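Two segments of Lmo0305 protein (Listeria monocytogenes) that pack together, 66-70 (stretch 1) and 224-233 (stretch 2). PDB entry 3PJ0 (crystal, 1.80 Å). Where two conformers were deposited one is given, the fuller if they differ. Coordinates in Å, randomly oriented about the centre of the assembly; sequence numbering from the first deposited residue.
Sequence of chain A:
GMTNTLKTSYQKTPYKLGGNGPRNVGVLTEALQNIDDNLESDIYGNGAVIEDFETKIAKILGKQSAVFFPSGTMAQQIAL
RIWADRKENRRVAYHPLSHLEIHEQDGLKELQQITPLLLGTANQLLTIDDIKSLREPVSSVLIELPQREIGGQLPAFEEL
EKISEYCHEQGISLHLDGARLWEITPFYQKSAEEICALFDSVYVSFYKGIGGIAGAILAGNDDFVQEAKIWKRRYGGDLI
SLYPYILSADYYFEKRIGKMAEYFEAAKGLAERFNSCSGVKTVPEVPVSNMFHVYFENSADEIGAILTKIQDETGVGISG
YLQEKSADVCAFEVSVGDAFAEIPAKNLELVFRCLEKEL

Stretch 1, residues 66-70: AVFFP
Stretch 2 224-233: FVQEAKIWKR

Strand 66-69 of Lmo0305 lies along helix 224-233, the two running in nearly the same direction: their axes cross at 24° and approach to 8.2 Å. Pro70 follows the strand in a loop (phi/psi -61/-29). The strand is extended, with phi/psi of -151/162 at Ala66, -135/132 at Val67, -82/125 at Phe68 and -114/146 at Phe69; the helix keeps phi between -55° and -70° and psi between -33° and -50°. Register is set by Ala66 CA to Val225 CA, 6.1 Å, and Phe69 CA to Lys232 CA, 7.7 Å. Val225, Ala228 and Lys232, spaced three and four residues apart, point their CA-to-CB bonds toward the strand and so form one face of the helix. On the strand, Val67 points toward the helix, while Ala66 and Phe68 point away and present backbone carbonyls instead.

Val67 (chi1 46°, p) makes apolar contacts with Val225 and Ala228. Its CB lies 4.0 Å from Val225 CG1 (Val225 chi1 172°, t), its CG1 4.3 Å from Ala228 CB, and its CG2 3.9 Å from Lys229 CG; the small side chain of Ala228 also lies 4.3 Å, at CB, from Phe69 CZ. Phe69 starts sideways, but chi1 -88° (m) and chi2 -84° bring its ring end nearer the helix, with CE1 3.5 Å from Lys232 CG.

Of the helix residues, Lys232 has the most area covered by the strand stretch, 79 Å². Chi1 -171° (t) and chi2 168° (t) extend the chain, chi3 75° (p) bends it, and chi4 174° (t) carries the amine onward. In this course CD sits over one face of the Phe69 ring, 4.0 Å from its centroid and 27° off the normal, a CH-pi contact. NZ continues to the strand backbone, donating a hydrogen bond to Phe68 O at 3.0 Å; it also lies 3.5 Å from Val67 CG2. From the Phe69 ring centroid NZ is 5.7 Å away, so any cation-pi attraction is weak at most. CD thus packs on the aromatic face while the charged end meets a carbonyl.

The CA-to-CB bond of Lys229 points sideways, with chi1 -69° (m) followed by three t angles (-170°, -176°, -173°). This extended chain brings NZ within 2.9 Å of the oxygen of water 1, which accepts from it and donates to Ala66 O at 2.7 Å, bridging helix and strand. The same carbonyl, Ala66 O, lies 3.8 Å from Val225 CG1. Within the helix, Lys232 N donates to Ala228 O (2.8 Å) and Lys229 N to Val225 O (3.0 Å).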

ATOM      1  N   ALA A  66      10.839  -6.804 -12.765  1.00 11.05           N
ATOM      2  CA  ALA A  66      10.361  -5.680 -11.962  1.00 11.25           C
ATOM      3  C   ALA A  66       9.263  -6.149 -11.049  1.00 11.57           C
ATOM      4  O   ALA A  66       8.661  -7.213 -11.272  1.00 11.35           O
ATOM      5  CB  ALA A  66       9.827  -4.549 -12.865  1.00 11.07           C
ATOM      6  N   VAL A  67       9.012  -5.341 -10.019  1.00 11.72           N
ATOM      7  CA  VAL A  67       7.960  -5.614  -9.068  1.00 11.55           C
ATOM      8  C   VAL A  67       7.194  -4.323  -8.826  1.00 11.04           C
ATOM      9  O   VAL A  67       7.777  -3.247  -8.580  1.00  9.79           O
ATOM     10  CB  VAL A  67       8.487  -6.227  -7.731  1.00 12.36           C
ATOM     11  CG1 VAL A  67       9.673  -5.487  -7.237  1.00 12.88           C
ATOM     12  CG2 VAL A  67       7.357  -6.300  -6.661  1.00 12.55           C
ATOM     13  N   PHE A  68       5.877  -4.435  -8.899  1.00 10.82           N
ATOM     14  CA  PHE A  68       5.026  -3.301  -8.630  1.00 10.25           C
ATOM     15  C   PHE A  68       4.819  -3.132  -7.118  1.00 11.20           C
ATOM     16  O   PHE A  68       4.342  -4.053  -6.425  1.00 10.75           O
ATOM     17  CB  PHE A  68       3.680  -3.414  -9.368  1.00 11.10           C
ATOM     18  CG  PHE A  68       2.843  -2.168  -9.252  1.00 11.49           C
ATOM     19  CD1 PHE A  68       2.989  -1.151 -10.166  1.00 13.83           C
ATOM     20  CD2 PHE A  68       1.938  -2.005  -8.200  1.00 11.47           C
ATOM     21  CE1 PHE A  68       2.231   0.016 -10.072  1.00 11.43           C
ATOM     22  CE2 PHE A  68       1.190  -0.845  -8.078  1.00 12.27           C
ATOM     23  CZ  PHE A  68       1.341   0.182  -9.014  1.00 10.58           C
ATOM     24  N   PHE A  69       5.145  -1.936  -6.624  1.00 10.77           N
ATOM     25  CA  PHE A  69       5.026  -1.575  -5.212  1.00 10.29           C
ATOM     26  C   PHE A  69       3.989  -0.484  -4.926  1.00 10.13           C
ATOM     27  O   PHE A  69       3.828   0.413  -5.724  1.00 10.69           O
ATOM     28  CB  PHE A  69       6.371  -1.022  -4.722  1.00 10.49           C
ATOM     29  CG  PHE A  69       7.341  -2.074  -4.200  1.00 10.95           C
ATOM     30  CD1 PHE A  69       7.249  -2.529  -2.887  1.00  9.45           C
ATOM     31  CD2 PHE A  69       8.363  -2.576  -5.009  1.00 10.13           C
ATOM     32  CE1 PHE A  69       8.146  -3.483  -2.400  1.00 11.00           C
ATOM     33  CE2 PHE A  69       9.309  -3.523  -4.487  1.00 11.25           C
ATOM     34  CZ  PHE A  69       9.174  -3.975  -3.205  1.00 10.71           C
ATOM     35  N   PRO A  70       3.302  -0.556  -3.774  0.67 10.21           N
ATOM     36  CA  PRO A  70       2.372   0.534  -3.476  0.67  9.86           C
ATOM     37  C   PRO A  70       3.072   1.894  -3.364  0.67  9.71           C
ATOM     38  O   PRO A  70       2.455   2.926  -3.628  0.67  9.95           O
ATOM     39  CB  PRO A  70       1.765   0.127  -2.132  0.67 10.39           C
ATOM     40  CG  PRO A  70       2.682  -0.935  -1.568  0.67  9.90           C
ATOM     41  CD  PRO A  70       3.282  -1.608  -2.731  0.67 10.16           C
ATOM     42  N   PHE A 224      17.627 -10.154  -7.635  1.00 10.87           N
ATOM     43  CA  PHE A 224      17.317  -8.941  -6.863  1.00 11.22           C
ATOM     44  C   PHE A 224      15.808  -8.752  -6.650  1.00  9.99           C
ATOM     45  O   PHE A 224      15.369  -8.531  -5.525  1.00 10.02           O
ATOM     46  CB  PHE A 224      17.940  -7.696  -7.546  1.00 11.22           C
ATOM     47  CG  PHE A 224      17.522  -6.369  -6.942  1.00 11.24           C
ATOM     48  CD1 PHE A 224      18.217  -5.832  -5.869  1.00 10.27           C
ATOM     49  CD2 PHE A 224      16.482  -5.628  -7.492  1.00 10.34           C
ATOM     50  CE1 PHE A 224      17.850  -4.589  -5.326  1.00 11.05           C
ATOM     51  CE2 PHE A 224      16.085  -4.392  -6.939  1.00  8.74           C
ATOM     52  CZ  PHE A 224      16.770  -3.885  -5.846  1.00  9.82           C
ATOM     53  N   VAL A 225      15.027  -8.843  -7.730  1.00  9.84           N
ATOM     54  CA  VAL A 225      13.562  -8.662  -7.682  1.00 10.61           C
ATOM     55  C   VAL A 225      12.891  -9.733  -6.833  1.00 11.64           C
ATOM     56  O   VAL A 225      11.940  -9.446  -6.061  1.00 10.95           O
ATOM     57  CB  VAL A 225      12.951  -8.557  -9.108  1.00 10.43           C
ATOM     58  CG1 VAL A 225      11.407  -8.558  -9.088  1.00 10.96           C
ATOM     59  CG2 VAL A 225      13.460  -7.305  -9.806  1.00 11.46           C
ATOM     60  N   GLN A 226      13.418 -10.950  -6.891  1.00 13.20           N
ATOM     61  CA  GLN A 226      12.846 -12.022  -6.090  1.00 14.84           C
ATOM     62  C   GLN A 226      13.037 -11.761  -4.601  1.00 14.02           C
ATOM     63  O   GLN A 226      12.114 -11.977  -3.808  1.00 15.18           O
ATOM     64  CB  GLN A 226      13.397 -13.374  -6.526  1.00 16.72           C
ATOM     65  CG  GLN A 226      12.975 -13.772  -7.950  1.00 21.75           C
ATOM     66  CD  GLN A 226      11.488 -13.570  -8.266  1.00 27.75           C
ATOM     67  OE1 GLN A 226      10.600 -13.872  -7.454  1.00 33.21           O
ATOM     68  NE2 GLN A 226      11.216 -13.098  -9.475  1.00 29.84           N
ATOM     69  N   GLU A 227      14.198 -11.229  -4.216  1.00 13.44           N
ATOM     70  CA  GLU A 227      14.422 -10.866  -2.825  1.00 13.40           C
ATOM     71  C   GLU A 227      13.506  -9.714  -2.445  1.00 11.60           C
ATOM     72  O   GLU A 227      12.990  -9.687  -1.336  1.00 11.94           O
ATOM     73  CB  GLU A 227      15.878 -10.442  -2.535  1.00 13.17           C
ATOM     74  CG  GLU A 227      16.882 -11.571  -2.586  1.00 16.35           C
ATOM     75  CD  GLU A 227      18.269 -11.104  -2.146  1.00 17.35           C
ATOM     76  OE1 GLU A 227      18.401 -10.537  -1.031  1.00 17.35           O
ATOM     77  OE2 GLU A 227      19.207 -11.296  -2.928  1.00 22.09           O
ATOM     78  N   ALA A 228      13.302  -8.767  -3.353  1.00 11.23           N
ATOM     79  CA  ALA A 228      12.436  -7.616  -3.065  1.00  9.94           C
ATOM     80  C   ALA A 228      10.993  -8.040  -2.786  1.00 10.29           C
ATOM     81  O   ALA A 228      10.317  -7.420  -1.985  1.00  8.54           O
ATOM     82  CB  ALA A 228      12.496  -6.551  -4.174  1.00 10.05           C
ATOM     83  N   LYS A 229      10.537  -9.109  -3.431  1.00 10.12           N
ATOM     84  CA  LYS A 229       9.179  -9.593  -3.230  1.00 10.70           C
ATOM     85  C   LYS A 229       8.992 -10.195  -1.843  1.00 10.76           C
ATOM     86  O   LYS A 229       7.921 -10.063  -1.244  1.00 10.35           O
ATOM     87  CB  LYS A 229       8.774 -10.573  -4.340  1.00 11.48           C
ATOM     88  CG  LYS A 229       8.618  -9.908  -5.692  1.00 12.71           C
ATOM     89  CD  LYS A 229       7.993 -10.836  -6.710  1.00 15.55           C
ATOM     90  CE  LYS A 229       7.923 -10.210  -8.079  1.00 16.45           C
ATOM     91  NZ  LYS A 229       7.135 -11.090  -9.025  1.00 15.56           N
ATOM     92  N   ILE A 230      10.033 -10.830  -1.318  1.00  9.95           N
ATOM     93  CA  ILE A 230       9.991 -11.347   0.045  1.00 10.29           C
ATOM     94  C   ILE A 230       9.856 -10.169   1.028  1.00  9.75           C
ATOM     95  O   ILE A 230       9.005 -10.195   1.910  1.00  9.88           O
ATOM     96  CB  ILE A 230      11.219 -12.181   0.391  0.52 10.47           C
ATOM     97  CG1 ILE A 230      11.291 -13.401  -0.528  0.52 11.76           C
ATOM     98  CG2 ILE A 230      11.163 -12.601   1.870  0.52 11.65           C
ATOM     99  CD1 ILE A 230      12.468 -14.318  -0.259  0.52 13.03           C
ATOM    100  N   TRP A 231      10.663  -9.137   0.834  1.00  9.17           N
ATOM    101  CA  TRP A 231      10.613  -7.944   1.679  1.00  9.24           C
ATOM    102  C   TRP A 231       9.274  -7.232   1.535  1.00  8.79           C
ATOM    103  O   TRP A 231       8.761  -6.682   2.503  1.00  8.70           O
ATOM    104  CB  TRP A 231      11.772  -6.964   1.369  1.00  8.58           C
ATOM    105  CG  TRP A 231      13.091  -7.360   1.963  1.00  9.50           C
ATOM    106  CD1 TRP A 231      14.178  -7.840   1.298  1.00 10.33           C
ATOM    107  CD2 TRP A 231      13.457  -7.297   3.347  1.00  9.64           C
ATOM    108  NE1 TRP A 231      15.202  -8.096   2.202  1.00 11.83           N
ATOM    109  CE2 TRP A 231      14.783  -7.746   3.456  1.00 12.17           C
ATOM    110  CE3 TRP A 231      12.798  -6.866   4.503  1.00 11.00           C
ATOM    111  CZ2 TRP A 231      15.459  -7.817   4.696  1.00 11.20           C
ATOM    112  CZ3 TRP A 231      13.471  -6.945   5.723  1.00 10.11           C
ATOM    113  CH2 TRP A 231      14.773  -7.414   5.803  1.00 10.82           C
ATOM    114  N   LYS A 232       8.711  -7.220   0.327  1.00  8.87           N
ATOM    115  CA  LYS A 232       7.385  -6.601   0.101  1.00  9.81           C
ATOM    116  C   LYS A 232       6.316  -7.211   1.050  1.00  9.81           C
ATOM    117  O   LYS A 232       5.492  -6.480   1.625  1.00 10.09           O
ATOM    118  CB  LYS A 232       6.924  -6.716  -1.364  0.50 10.10           C
ATOM    119  CG  LYS A 232       5.646  -5.881  -1.664  0.50 10.51           C
ATOM    120  CD  LYS A 232       5.302  -5.717  -3.165  0.50 12.00           C
ATOM    121  CE  LYS A 232       4.716  -6.968  -3.774  0.50 12.23           C
ATOM    122  NZ  LYS A 232       4.261  -6.759  -5.184  0.50 10.57           N
ATOM    123  N   ARG A 233       6.306  -8.536   1.169  1.00  9.67           N
ATOM    124  CA  ARG A 233       5.365  -9.200   2.079  1.00  9.86           C
ATOM    125  C   ARG A 233       5.637  -8.810   3.531  1.00  9.68           C
ATOM    126  O   ARG A 233       4.721  -8.518   4.288  1.00  9.21           O
ATOM    127  CB  ARG A 233       5.352 -10.693   1.887  1.00 10.38           C
ATOM    128  CG  ARG A 233       4.537 -11.424   2.966  1.00  9.79           C
ATOM    129  CD  ARG A 233       3.647 -12.457   2.388  1.00 12.51           C
ATOM    130  NE  ARG A 233       2.504 -11.833   1.725  1.00 13.26           N
ATOM    131  CZ  ARG A 233       1.352 -11.504   2.322  1.00 14.29           C
ATOM    132  NH1 ARG A 233       1.131 -11.735   3.611  1.00 17.44           N
ATOM    133  NH2 ARG A 233       0.391 -10.924   1.616  1.00 13.31           N
TER
HETATM  134  O   HOH W   1       8.336  -9.866 -11.341  1.00 26.76           O